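Long-range contacts in ABC-type metal ion transport system, periplasmic component (Vibrio vulnificus, PDB 3K2D), which binds methionine between two alpha/beta lobes, probably as the substrate-binding component of an ABC importer, and activates Toll-like receptor 2 as a lipoprotein: residues 79-84 against 202-207; 43-48 against 64-69; 11-16 against 59-64. The protein carries 4 engineered substitutions. All coordinates share one frame; numbering follows the deposited sequence.

How the contacts relate
Contact 3 opens first, on strand 8-13. The chain then passes through helix 16-32 and strand 36-41 to residues 43-48, where contact 2 opens. Strand 58-63 returns beside strand 8-13 and closes contact 3. Helix 64-74 follows at once and closes contact 2, so these two contacts cross and share Lys-64. Contact 1 opens later, on strand 78-83. Its long loop includes the whole second five-stranded sheet, and it closes when strand 202-207 comes back to the first sheet. Strand 202-207 lies between strands 58-63 and 78-83, which joins contacts 1 and 3 across one sheet. Helix 64-74 packs on that sheet. All three contacts touch the bound methionine.

Contact 1 of 3, residues 79-84 against 202-207; sequences TIAGNT and NLIVAR. With MET (methionine), chain C.
Thr-79 and Ala-206 satisfy each other at one end of this antiparallel pair. Thr-79 N donates to Ala-206 O at 2.9 Å, and Ala-206 N returns a bond to Thr-79 O at 3.1 Å; both are nearly straight. Next comes a classic beta bulge, where Ala-81 and Gly-82 both face Ile-204. Ile-204 O takes a 2.8 Å bond from Ala-81 N and a weak one from Gly-82 N. Ile-204 N donates back to Gly-82 O at 2.8 Å. Thr-84 N closes the ladder on Asn-202 O at 2.8 Å, with the donor 51° out of the carbonyl plane. Val-205 N points to the other neighbour and bonds to Asn-59 O of strand 58-63. Strand 202-207 runs between strands 58-63 and 78-83, antiparallel to both. With this sheet's strands numbered along the chain, the order is 2-1-3-5-4, as in class II periplasmic binding proteins. Ile-80 and Leu-203 lie on the face that helix 64-74 covers, and their CD1 atoms meet at 3.6 Å. On the opposite face, Thr-84 CG2 packs against Ile-204 CG1, and helix 214-223 covers Ala-81 and Ala-206. Thr-84 OG1 stands between its backbone N and carbonyl carbon (chi1 51°), turned to strand 202-207, and bonds to a water at 2.8 Å; that water also donates weakly to Leu-203 O. The Asn-202 amide leads away from strand 78-83 to the bound methionine. Its ND2 donates to ligand O at 3.2 Å and weakly to Tyr-200 O, while OD1 accepts a weak bond from the ligand amino N.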
loop_
_atom_site.group_PDB
_atom_site.type_symbol
_atom_site.label_atom_id
_atom_site.label_comp_id
_atom_site.label_asym_id
_atom_site.label_seq_id
_atom_site.Cartn_x
_atom_site.Cartn_y
_atom_site.Cartn_z
ATOM N N THR A 79 -16.433 5.816 1.288
ATOM C CA THR A 79 -16.086 6.884 2.202
ATOM C C THR A 79 -14.993 6.416 3.143
ATOM O O THR A 79 -15.024 5.277 3.619
ATOM C CB THR A 79 -17.301 7.321 3.053
ATOM O OG1 THR A 79 -18.411 7.601 2.198
ATOM C CG2 THR A 79 -16.977 8.570 3.842
ATOM N N ILE A 80 -14.024 7.286 3.408
ATOM C CA ILE A 80 -12.957 6.939 4.325
ATOM C C ILE A 80 -13.536 6.853 5.744
ATOM O O ILE A 80 -14.297 7.728 6.170
ATOM C CB ILE A 80 -11.833 7.985 4.280
ATOM C CG1 ILE A 80 -11.176 7.969 2.890
ATOM C CG2 ILE A 80 -10.803 7.691 5.367
ATOM C CD1 ILE A 80 -10.122 9.064 2.664
ATOM N N ALA A 81 -13.184 5.791 6.467
ATOM C CA ALA A 81 -13.670 5.590 7.833
ATOM C C ALA A 81 -12.631 5.990 8.889
ATOM O O ALA A 81 -12.990 6.422 9.988
ATOM C CB ALA A 81 -14.072 4.143 8.021
ATOM N N GLY A 82 -11.350 5.841 8.548
ATOM C CA GLY A 82 -10.273 6.189 9.460
ATOM C C GLY A 82 -8.896 5.860 8.898
ATOM O O GLY A 82 -8.766 5.034 7.992
ATOM N N ASN A 83 -7.857 6.496 9.427
ATOM C CA ASN A 83 -6.501 6.238 8.953
ATOM C C ASN A 83 -5.894 5.051 9.690
ATOM O O ASN A 83 -6.235 4.797 10.843
ATOM C CB ASN A 83 -5.583 7.444 9.195
ATOM C CG ASN A 83 -6.096 8.725 8.565
ATOM O OD1 ASN A 83 -6.763 8.712 7.528
ATOM N ND2 ASN A 83 -5.762 9.848 9.182
ATOM N N THR A 84 -5.015 4.315 9.021
ATOM C CA THR A 84 -4.318 3.204 9.664
ATOM C C THR A 84 -2.857 3.627 9.753
ATOM O O THR A 84 -2.536 4.552 10.494
ATOM C CB THR A 84 -4.429 1.869 8.884
ATOM O OG1 THR A 84 -4.067 2.068 7.516
ATOM C CG2 THR A 84 -5.843 1.318 8.973
ATOM N N ASN A 202 -2.314 4.856 4.971
ATOM C CA ASN A 202 -3.360 3.906 4.619
ATOM C C ASN A 202 -4.676 4.186 5.336
ATOM O O ASN A 202 -4.737 4.973 6.276
ATOM C CB ASN A 202 -2.900 2.475 4.863
ATOM C CG ASN A 202 -1.894 2.011 3.829
ATOM O OD1 ASN A 202 -1.634 0.820 3.691
ATOM N ND2 ASN A 202 -1.315 2.960 3.100
ATOM N N LEU A 203 -5.730 3.525 4.883
ATOM C CA LEU A 203 -7.042 3.783 5.417
ATOM C C LEU A 203 -7.952 2.581 5.517
ATOM O O LEU A 203 -7.715 1.531 4.918
ATOM C CB LEU A 203 -7.749 4.789 4.515
ATOM C CG LEU A 203 -6.941 5.900 3.856
ATOM C CD1 LEU A 203 -7.705 6.435 2.669
ATOM C CD2 LEU A 203 -6.668 6.984 4.847
ATOM N N ILE A 204 -9.008 2.764 6.294
ATOM C CA ILE A 204 -10.031 1.756 6.419
ATOM C C ILE A 204 -11.160 2.447 5.674
ATOM O O ILE A 204 -11.615 3.528 6.059
ATOM C CB ILE A 204 -10.430 1.506 7.872
ATOM C CG1 ILE A 204 -9.269 0.829 8.609
ATOM C CG2 ILE A 204 -11.700 0.656 7.917
ATOM C CD1 ILE A 204 -9.501 0.621 10.094
ATOM N N VAL A 205 -11.572 1.844 4.574
ATOM C CA VAL A 205 -12.623 2.417 3.766
ATOM C C VAL A 205 -13.859 1.537 3.794
ATOM O O VAL A 205 -13.769 0.293 3.816
ATOM C CB VAL A 205 -12.159 2.591 2.301
ATOM C CG1 VAL A 205 -13.265 3.226 1.478
ATOM C CG2 VAL A 205 -10.890 3.442 2.257
ATOM N N ALA A 206 -15.013 2.195 3.790
ATOM C CA ALA A 206 -16.285 1.500 3.804
ATOM C C ALA A 206 -17.146 2.108 2.707
ATOM O O ALA A 206 -16.724 3.048 2.024
ATOM C CB ALA A 206 -16.952 1.677 5.162
ATOM N N ARG A 207 -18.345 1.566 2.515
ATOM C CA ARG A 207 -19.232 2.136 1.516
ATOM C C ARG A 207 -19.733 3.469 2.042
ATOM O O ARG A 207 -19.645 3.765 3.232
ATOM C CB ARG A 207 -20.419 1.224 1.229
ATOM C CG ARG A 207 -20.083 0.065 0.316
ATOM C CD ARG A 207 -21.335 -0.637 -0.135
ATOM N NE ARG A 207 -22.012 -1.295 0.974
ATOM C CZ ARG A 207 -21.555 -2.388 1.569
ATOM N NH1 ARG A 207 -20.423 -2.936 1.159
ATOM N NH2 ARG A 207 -22.229 -2.941 2.562
HETATM N N MET C . -0.105 -0.233 1.050
HETATM C CA MET C . 0.501 0.588 -0.067
HETATM C C MET C . 1.566 1.439 0.530
HETATM O O MET C . 1.341 2.018 1.627
HETATM C CB MET C . -0.461 1.553 -0.729
HETATM C CG MET C . -1.584 0.919 -1.418
HETATM S SD MET C . -2.341 2.019 -2.561
HETATM C CE MET C . -3.485 0.775 -3.034
HETATM O OXT MET C . 2.631 1.571 -0.090
HETATM O O HOH W 1 -5.217 -0.208 6.292
#

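Contact 2 of 3, residues 43-48 against 64-69; sequences DYVTPN and KPYLDR. With MET (methionine), chain C.
Tyr-44 and Val-45 are the middle residues of a type I beta turn from Asp-43 to Thr-46, facing Tyr-66 in the first turn of helix 64-74, with the CA atoms of Tyr-44 and Tyr-66 9.5 Å apart. Tyr-66 CG is anti to the backbone N (chi1 -174°), which carries the ring across this gap. The phenol end reaches the turn, where Tyr-66 CZ lies 3.9 Å from Tyr-44 CB. Val-45 CG1 touches the same hydroxyl end. The Tyr-44 ring leads away from the helix, and its OH bonds to Thr-177 OG1. The two ring planes are steeply inclined, and the methyl of the bound methionine sits between their faces. Ligand CE lies over the centre of the Tyr-66 ring, 3.1 Å above its plane. It is also over the centre of the Tyr-44 ring, 3.9 Å above that plane. Asn-48 comes to the edge of the Tyr-66 ring, with ND2 4.2 Å from CE1 and the amide turned 38° from the ring plane. Asn-48 OD1 accepts bonds from Gln-62 NE2 and Asn-59 ND2 of strand 58-63, which fix the amide. Leu-67 CD1 packs near the same oxygen. The ligand methyl is held between two aromatic faces by van der Waals contact, with geometry consistent with CH-pi interaction, which suits an uncharged thioether tail.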
loop_
_atom_site.group_PDB
_atom_site.type_symbol
_atom_site.label_atom_id
_atom_site.label_comp_id
_atom_site.label_asym_id
_atom_site.label_seq_id
_atom_site.Cartn_x
_atom_site.Cartn_y
_atom_site.Cartn_z
ATOM N N ASP A 43 -4.459 -8.788 -4.994
ATOM C CA ASP A 43 -4.369 -7.742 -6.017
ATOM C C ASP A 43 -5.022 -6.451 -5.521
ATOM O O ASP A 43 -6.109 -6.487 -4.949
ATOM C CB ASP A 43 -5.079 -8.214 -7.294
ATOM C CG ASP A 43 -4.570 -7.524 -8.551
ATOM O OD1 ASP A 43 -4.437 -6.274 -8.568
ATOM O OD2 ASP A 43 -4.312 -8.242 -9.542
ATOM N N TYR A 44 -4.376 -5.313 -5.757
ATOM C CA TYR A 44 -4.933 -4.031 -5.320
ATOM C C TYR A 44 -6.265 -3.623 -5.960
ATOM O O TYR A 44 -7.061 -2.937 -5.320
ATOM C CB TYR A 44 -3.942 -2.880 -5.546
ATOM C CG TYR A 44 -2.760 -2.832 -4.594
ATOM C CD1 TYR A 44 -2.844 -3.349 -3.293
ATOM C CD2 TYR A 44 -1.571 -2.216 -4.980
ATOM C CE1 TYR A 44 -1.766 -3.244 -2.407
ATOM C CE2 TYR A 44 -0.500 -2.104 -4.110
ATOM C CZ TYR A 44 -0.598 -2.615 -2.829
ATOM O OH TYR A 44 0.475 -2.462 -1.980
ATOM N N VAL A 45 -6.519 -4.034 -7.202
ATOM C CA VAL A 45 -7.764 -3.628 -7.875
ATOM C C VAL A 45 -9.034 -4.356 -7.461
ATOM O O VAL A 45 -10.117 -4.036 -7.956
ATOM C CB VAL A 45 -7.667 -3.763 -9.419
ATOM C CG1 VAL A 45 -6.550 -2.891 -9.954
ATOM C CG2 VAL A 45 -7.468 -5.211 -9.801
ATOM N N THR A 46 -8.918 -5.312 -6.552
ATOM C CA THR A 46 -10.083 -6.082 -6.142
ATOM C C THR A 46 -10.860 -5.584 -4.909
ATOM O O THR A 46 -12.090 -5.507 -4.932
ATOM C CB THR A 46 -9.679 -7.567 -5.918
ATOM O OG1 THR A 46 -8.911 -8.023 -7.041
ATOM C CG2 THR A 46 -10.919 -8.450 -5.780
ATOM N N PRO A 47 -10.155 -5.243 -3.822
ATOM C CA PRO A 47 -10.776 -4.764 -2.577
ATOM C C PRO A 47 -11.929 -3.756 -2.692
ATOM O O PRO A 47 -12.987 -3.972 -2.106
ATOM C CB PRO A 47 -9.592 -4.212 -1.801
ATOM C CG PRO A 47 -8.467 -5.143 -2.231
ATOM C CD PRO A 47 -8.684 -5.215 -3.721
ATOM N N ASN A 48 -11.732 -2.660 -3.426
ATOM C CA ASN A 48 -12.796 -1.670 -3.592
ATOM C C ASN A 48 -13.961 -2.247 -4.381
ATOM O O ASN A 48 -15.120 -1.944 -4.098
ATOM C CB ASN A 48 -12.295 -0.414 -4.301
ATOM C CG ASN A 48 -11.374 0.415 -3.435
ATOM O OD1 ASN A 48 -11.547 0.486 -2.217
ATOM N ND2 ASN A 48 -10.395 1.060 -4.059
ATOM N N LYS A 64 -5.296 7.510 0.228
ATOM C CA LYS A 64 -6.256 8.349 -0.475
ATOM C C LYS A 64 -6.027 8.526 -1.985
ATOM O O LYS A 64 -6.963 8.361 -2.780
ATOM C CB LYS A 64 -6.362 9.711 0.216
ATOM C CG LYS A 64 -7.539 10.544 -0.250
ATOM C CD LYS A 64 -7.801 11.699 0.701
ATOM C CE LYS A 64 -8.938 12.589 0.198
ATOM N NZ LYS A 64 -8.557 13.492 -0.932
ATOM N N PRO A 65 -4.789 8.849 -2.410
ATOM C CA PRO A 65 -4.560 9.020 -3.850
ATOM C C PRO A 65 -5.094 7.844 -4.640
ATOM O O PRO A 65 -5.734 8.021 -5.669
ATOM C CB PRO A 65 -3.045 9.130 -3.948
ATOM C CG PRO A 65 -2.680 9.813 -2.672
ATOM C CD PRO A 65 -3.536 9.063 -1.658
ATOM N N TYR A 66 -4.841 6.639 -4.142
ATOM C CA TYR A 66 -5.278 5.427 -4.813
ATOM C C TYR A 66 -6.794 5.255 -4.852
ATOM O O TYR A 66 -7.357 4.834 -5.861
ATOM C CB TYR A 66 -4.649 4.211 -4.151
ATOM C CG TYR A 66 -4.947 2.933 -4.889
ATOM C CD1 TYR A 66 -6.122 2.227 -4.654
ATOM C CD2 TYR A 66 -4.056 2.432 -5.837
ATOM C CE1 TYR A 66 -6.402 1.056 -5.337
ATOM C CE2 TYR A 66 -4.329 1.263 -6.523
ATOM C CZ TYR A 66 -5.504 0.581 -6.270
ATOM O OH TYR A 66 -5.783 -0.578 -6.963
ATOM N N LEU A 67 -7.448 5.561 -3.741
ATOM C CA LEU A 67 -8.893 5.448 -3.646
ATOM C C LEU A 67 -9.566 6.468 -4.577
ATOM O O LEU A 67 -10.448 6.113 -5.361
ATOM C CB LEU A 67 -9.323 5.681 -2.196
ATOM C CG LEU A 67 -10.806 5.908 -1.899
ATOM C CD1 LEU A 67 -11.622 4.668 -2.223
ATOM C CD2 LEU A 67 -10.936 6.290 -0.428
ATOM N N ASP A 68 -9.144 7.730 -4.495
ATOM C CA ASP A 68 -9.724 8.765 -5.351
ATOM C C ASP A 68 -9.609 8.386 -6.827
ATOM O O ASP A 68 -10.570 8.497 -7.589
ATOM C CB ASP A 68 -9.041 10.117 -5.127
ATOM C CG ASP A 68 -9.327 10.700 -3.753
ATOM O OD1 ASP A 68 -10.292 10.251 -3.103
ATOM O OD2 ASP A 68 -8.600 11.619 -3.323
ATOM N N ARG A 69 -8.429 7.924 -7.221
ATOM C CA ARG A 69 -8.191 7.548 -8.600
ATOM C C ARG A 69 -9.101 6.409 -9.032
ATOM O O ARG A 69 -9.659 6.419 -10.128
ATOM C CB ARG A 69 -6.730 7.147 -8.779
ATOM C CG ARG A 69 -6.389 6.681 -10.176
ATOM C CD ARG A 69 -6.614 7.782 -11.193
ATOM N NE ARG A 69 -6.448 7.271 -12.548
ATOM C CZ ARG A 69 -5.893 7.956 -13.538
ATOM N NH1 ARG A 69 -5.454 9.190 -13.331
ATOM N NH2 ARG A 69 -5.746 7.392 -14.726
HETATM N N MET C . -0.105 -0.233 1.050
HETATM C CA MET C . 0.501 0.588 -0.067
HETATM C C MET C . 1.566 1.439 0.530
HETATM O O MET C . 1.341 2.018 1.627
HETATM C CB MET C . -0.461 1.553 -0.729
HETATM C CG MET C . -1.584 0.919 -1.418
HETATM S SD MET C . -2.341 2.019 -2.561
HETATM C CE MET C . -3.485 0.775 -3.034
HETATM O OXT MET C . 2.631 1.571 -0.090
#

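Contact 3 of 3, residues 11-16 against 59-64; sequences GVMAGA and NAFQHK. With MET (methionine), chain C.
Met-13 and Phe-61 make the main side-chain contact between these parallel strands, with Met-13 CG 3.6 Å from Phe-61 CB. The Met-13 chain is bent at both chi2 (-50°) and chi3 (-71°), and its sulfur curls back beside the ring. SD lies 4.9 Å from the Phe-61 ring centroid and 54° off the ring normal, an oblique Met-aromatic contact. With Phe-61 CG between the backbone N and the carbonyl carbon, the ring leads away from strand 8-13, and CB comes nearest to Met-13. Gln-62 CB covers one face of this ring, over its centre, and Asn-59 OD1 lies at the edge in plane. Ala-60 N donates to Gly-11 O at 2.8 Å. Farther on the strands diverge, and a water bridges them, accepting from Met-13 N and donating to Ala-60 O. Strand 8-13 lies between strands 36-41 and 58-63, all parallel and linked through helices in the beta-alpha-beta manner of a periplasmic binding protein lobe. Strand 58-63 then runs on into the methionine site. Phe-61 O lies 3.3 Å from ligand CG. The ligand sulfur SD sits over one face of the His-63 ring, 3.4 Å above its plane and offset toward the rim. His-63 is the N-cap of helix 64-74: ND1 bonds to Tyr-66 N, while NE2 bonds to Asn-116 OD1.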
loop_
_atom_site.group_PDB
_atom_site.type_symbol
_atom_site.label_atom_id
_atom_site.label_comp_id
_atom_site.label_asym_id
_atom_site.label_seq_id
_atom_site.Cartn_x
_atom_site.Cartn_y
_atom_site.Cartn_z
ATOM N N GLY A 11 -11.913 -6.632 4.175
ATOM C CA GLY A 11 -10.967 -7.007 3.140
ATOM C C GLY A 11 -9.580 -6.455 3.428
ATOM O O GLY A 11 -9.424 -5.273 3.737
ATOM N N VAL A 12 -8.571 -7.316 3.337
ATOM C CA VAL A 12 -7.202 -6.905 3.597
ATOM C C VAL A 12 -6.247 -7.594 2.625
ATOM O O VAL A 12 -6.650 -8.456 1.845
ATOM C CB VAL A 12 -6.794 -7.245 5.052
ATOM C CG1 VAL A 12 -7.782 -6.612 6.037
ATOM C CG2 VAL A 12 -6.742 -8.754 5.244
ATOM N N MET A 13 -4.981 -7.215 2.660
ATOM C CA MET A 13 -4.026 -7.839 1.768
ATOM C C MET A 13 -3.347 -9.010 2.470
ATOM O O MET A 13 -3.017 -8.944 3.658
ATOM C CB MET A 13 -2.984 -6.816 1.287
ATOM C CG MET A 13 -3.566 -5.598 0.525
ATOM S SD MET A 13 -4.683 -5.963 -0.789
ATOM C CE MET A 13 -3.712 -6.532 -1.803
ATOM N N ALA A 14 -3.168 -10.096 1.727
ATOM C CA ALA A 14 -2.519 -11.300 2.235
ATOM C C ALA A 14 -1.115 -10.999 2.802
ATOM O O ALA A 14 -0.455 -10.058 2.373
ATOM C CB ALA A 14 -2.419 -12.319 1.111
ATOM N N GLY A 15 -0.667 -11.789 3.774
ATOM C CA GLY A 15 0.658 -11.576 4.335
ATOM C C GLY A 15 0.788 -10.735 5.602
ATOM O O GLY A 15 -0.042 -10.801 6.506
ATOM N N ALA A 16 1.857 -9.948 5.660
ATOM C CA ALA A 16 2.146 -9.094 6.798
ATOM C C ALA A 16 0.951 -8.264 7.226
ATOM O O ALA A 16 0.647 -8.156 8.418
ATOM C CB ALA A 16 3.320 -8.177 6.469
ATOM N N ASN A 59 -12.684 -2.429 3.818
ATOM C CA ASN A 59 -11.342 -2.913 3.496
ATOM C C ASN A 59 -10.285 -1.997 4.089
ATOM O O ASN A 59 -10.559 -0.845 4.435
ATOM C CB ASN A 59 -11.115 -3.056 1.981
ATOM C CG ASN A 59 -11.246 -1.739 1.222
ATOM O OD1 ASN A 59 -10.684 -0.710 1.608
ATOM N ND2 ASN A 59 -11.977 -1.778 0.117
ATOM N N ALA A 60 -9.076 -2.524 4.217
ATOM C CA ALA A 60 -7.967 -1.763 4.770
ATOM C C ALA A 60 -6.721 -2.120 3.977
ATOM O O ALA A 60 -6.057 -3.110 4.283
ATOM C CB ALA A 60 -7.782 -2.113 6.247
ATOM N N PHE A 61 -6.394 -1.311 2.969
ATOM C CA PHE A 61 -5.234 -1.603 2.130
ATOM C C PHE A 61 -4.717 -0.432 1.273
ATOM O O PHE A 61 -3.636 -0.522 0.694
ATOM C CB PHE A 61 -5.595 -2.741 1.175
ATOM C CG PHE A 61 -6.452 -2.290 0.025
ATOM C CD1 PHE A 61 -7.751 -1.852 0.241
ATOM C CD2 PHE A 61 -5.925 -2.206 -1.262
ATOM C CE1 PHE A 61 -8.514 -1.328 -0.803
ATOM C CE2 PHE A 61 -6.676 -1.686 -2.311
ATOM C CZ PHE A 61 -7.977 -1.241 -2.081
ATOM N N GLN A 62 -5.471 0.659 1.184
ATOM C CA GLN A 62 -5.061 1.759 0.315
ATOM C C GLN A 62 -4.838 3.106 0.963
ATOM O O GLN A 62 -5.151 3.309 2.134
ATOM C CB GLN A 62 -6.113 1.955 -0.774
ATOM C CG GLN A 62 -7.386 2.617 -0.254
ATOM C CD GLN A 62 -8.609 2.264 -1.072
ATOM O OE1 GLN A 62 -8.686 2.564 -2.267
ATOM N NE2 GLN A 62 -9.577 1.614 -0.431
ATOM N N HIS A 63 -4.285 4.028 0.176
ATOM C CA HIS A 63 -4.098 5.405 0.625
ATOM C C HIS A 63 -5.081 6.271 -0.181
ATOM O O HIS A 63 -5.654 5.810 -1.162
ATOM C CB HIS A 63 -2.639 5.874 0.470
ATOM C CG HIS A 63 -1.986 5.520 -0.833
ATOM N ND1 HIS A 63 -2.480 5.919 -2.059
ATOM C CD2 HIS A 63 -0.808 4.899 -1.092
ATOM C CE1 HIS A 63 -1.635 5.562 -3.011
ATOM N NE2 HIS A 63 -0.610 4.942 -2.450
ATOM N N LYS A 64 -5.296 7.510 0.228
ATOM C CA LYS A 64 -6.256 8.349 -0.475
ATOM C C LYS A 64 -6.027 8.526 -1.985
ATOM O O LYS A 64 -6.963 8.361 -2.780
ATOM C CB LYS A 64 -6.362 9.711 0.216
ATOM C CG LYS A 64 -7.539 10.544 -0.250
ATOM C CD LYS A 64 -7.801 11.699 0.701
ATOM C CE LYS A 64 -8.938 12.589 0.198
ATOM N NZ LYS A 64 -8.557 13.492 -0.932
HETATM N N MET C . -0.105 -0.233 1.050
HETATM C CA MET C . 0.501 0.588 -0.067
HETATM C C MET C . 1.566 1.439 0.530
HETATM O O MET C . 1.341 2.018 1.627
HETATM C CB MET C . -0.461 1.553 -0.729
HETATM C CG MET C . -1.584 0.919 -1.418
HETATM S SD MET C . -2.341 2.019 -2.561
HETATM C CE MET C . -3.485 0.775 -3.034
HETATM O OXT MET C . 2.631 1.571 -0.090
HETATM O O HOH W 2 -4.084 -5.077 4.362
#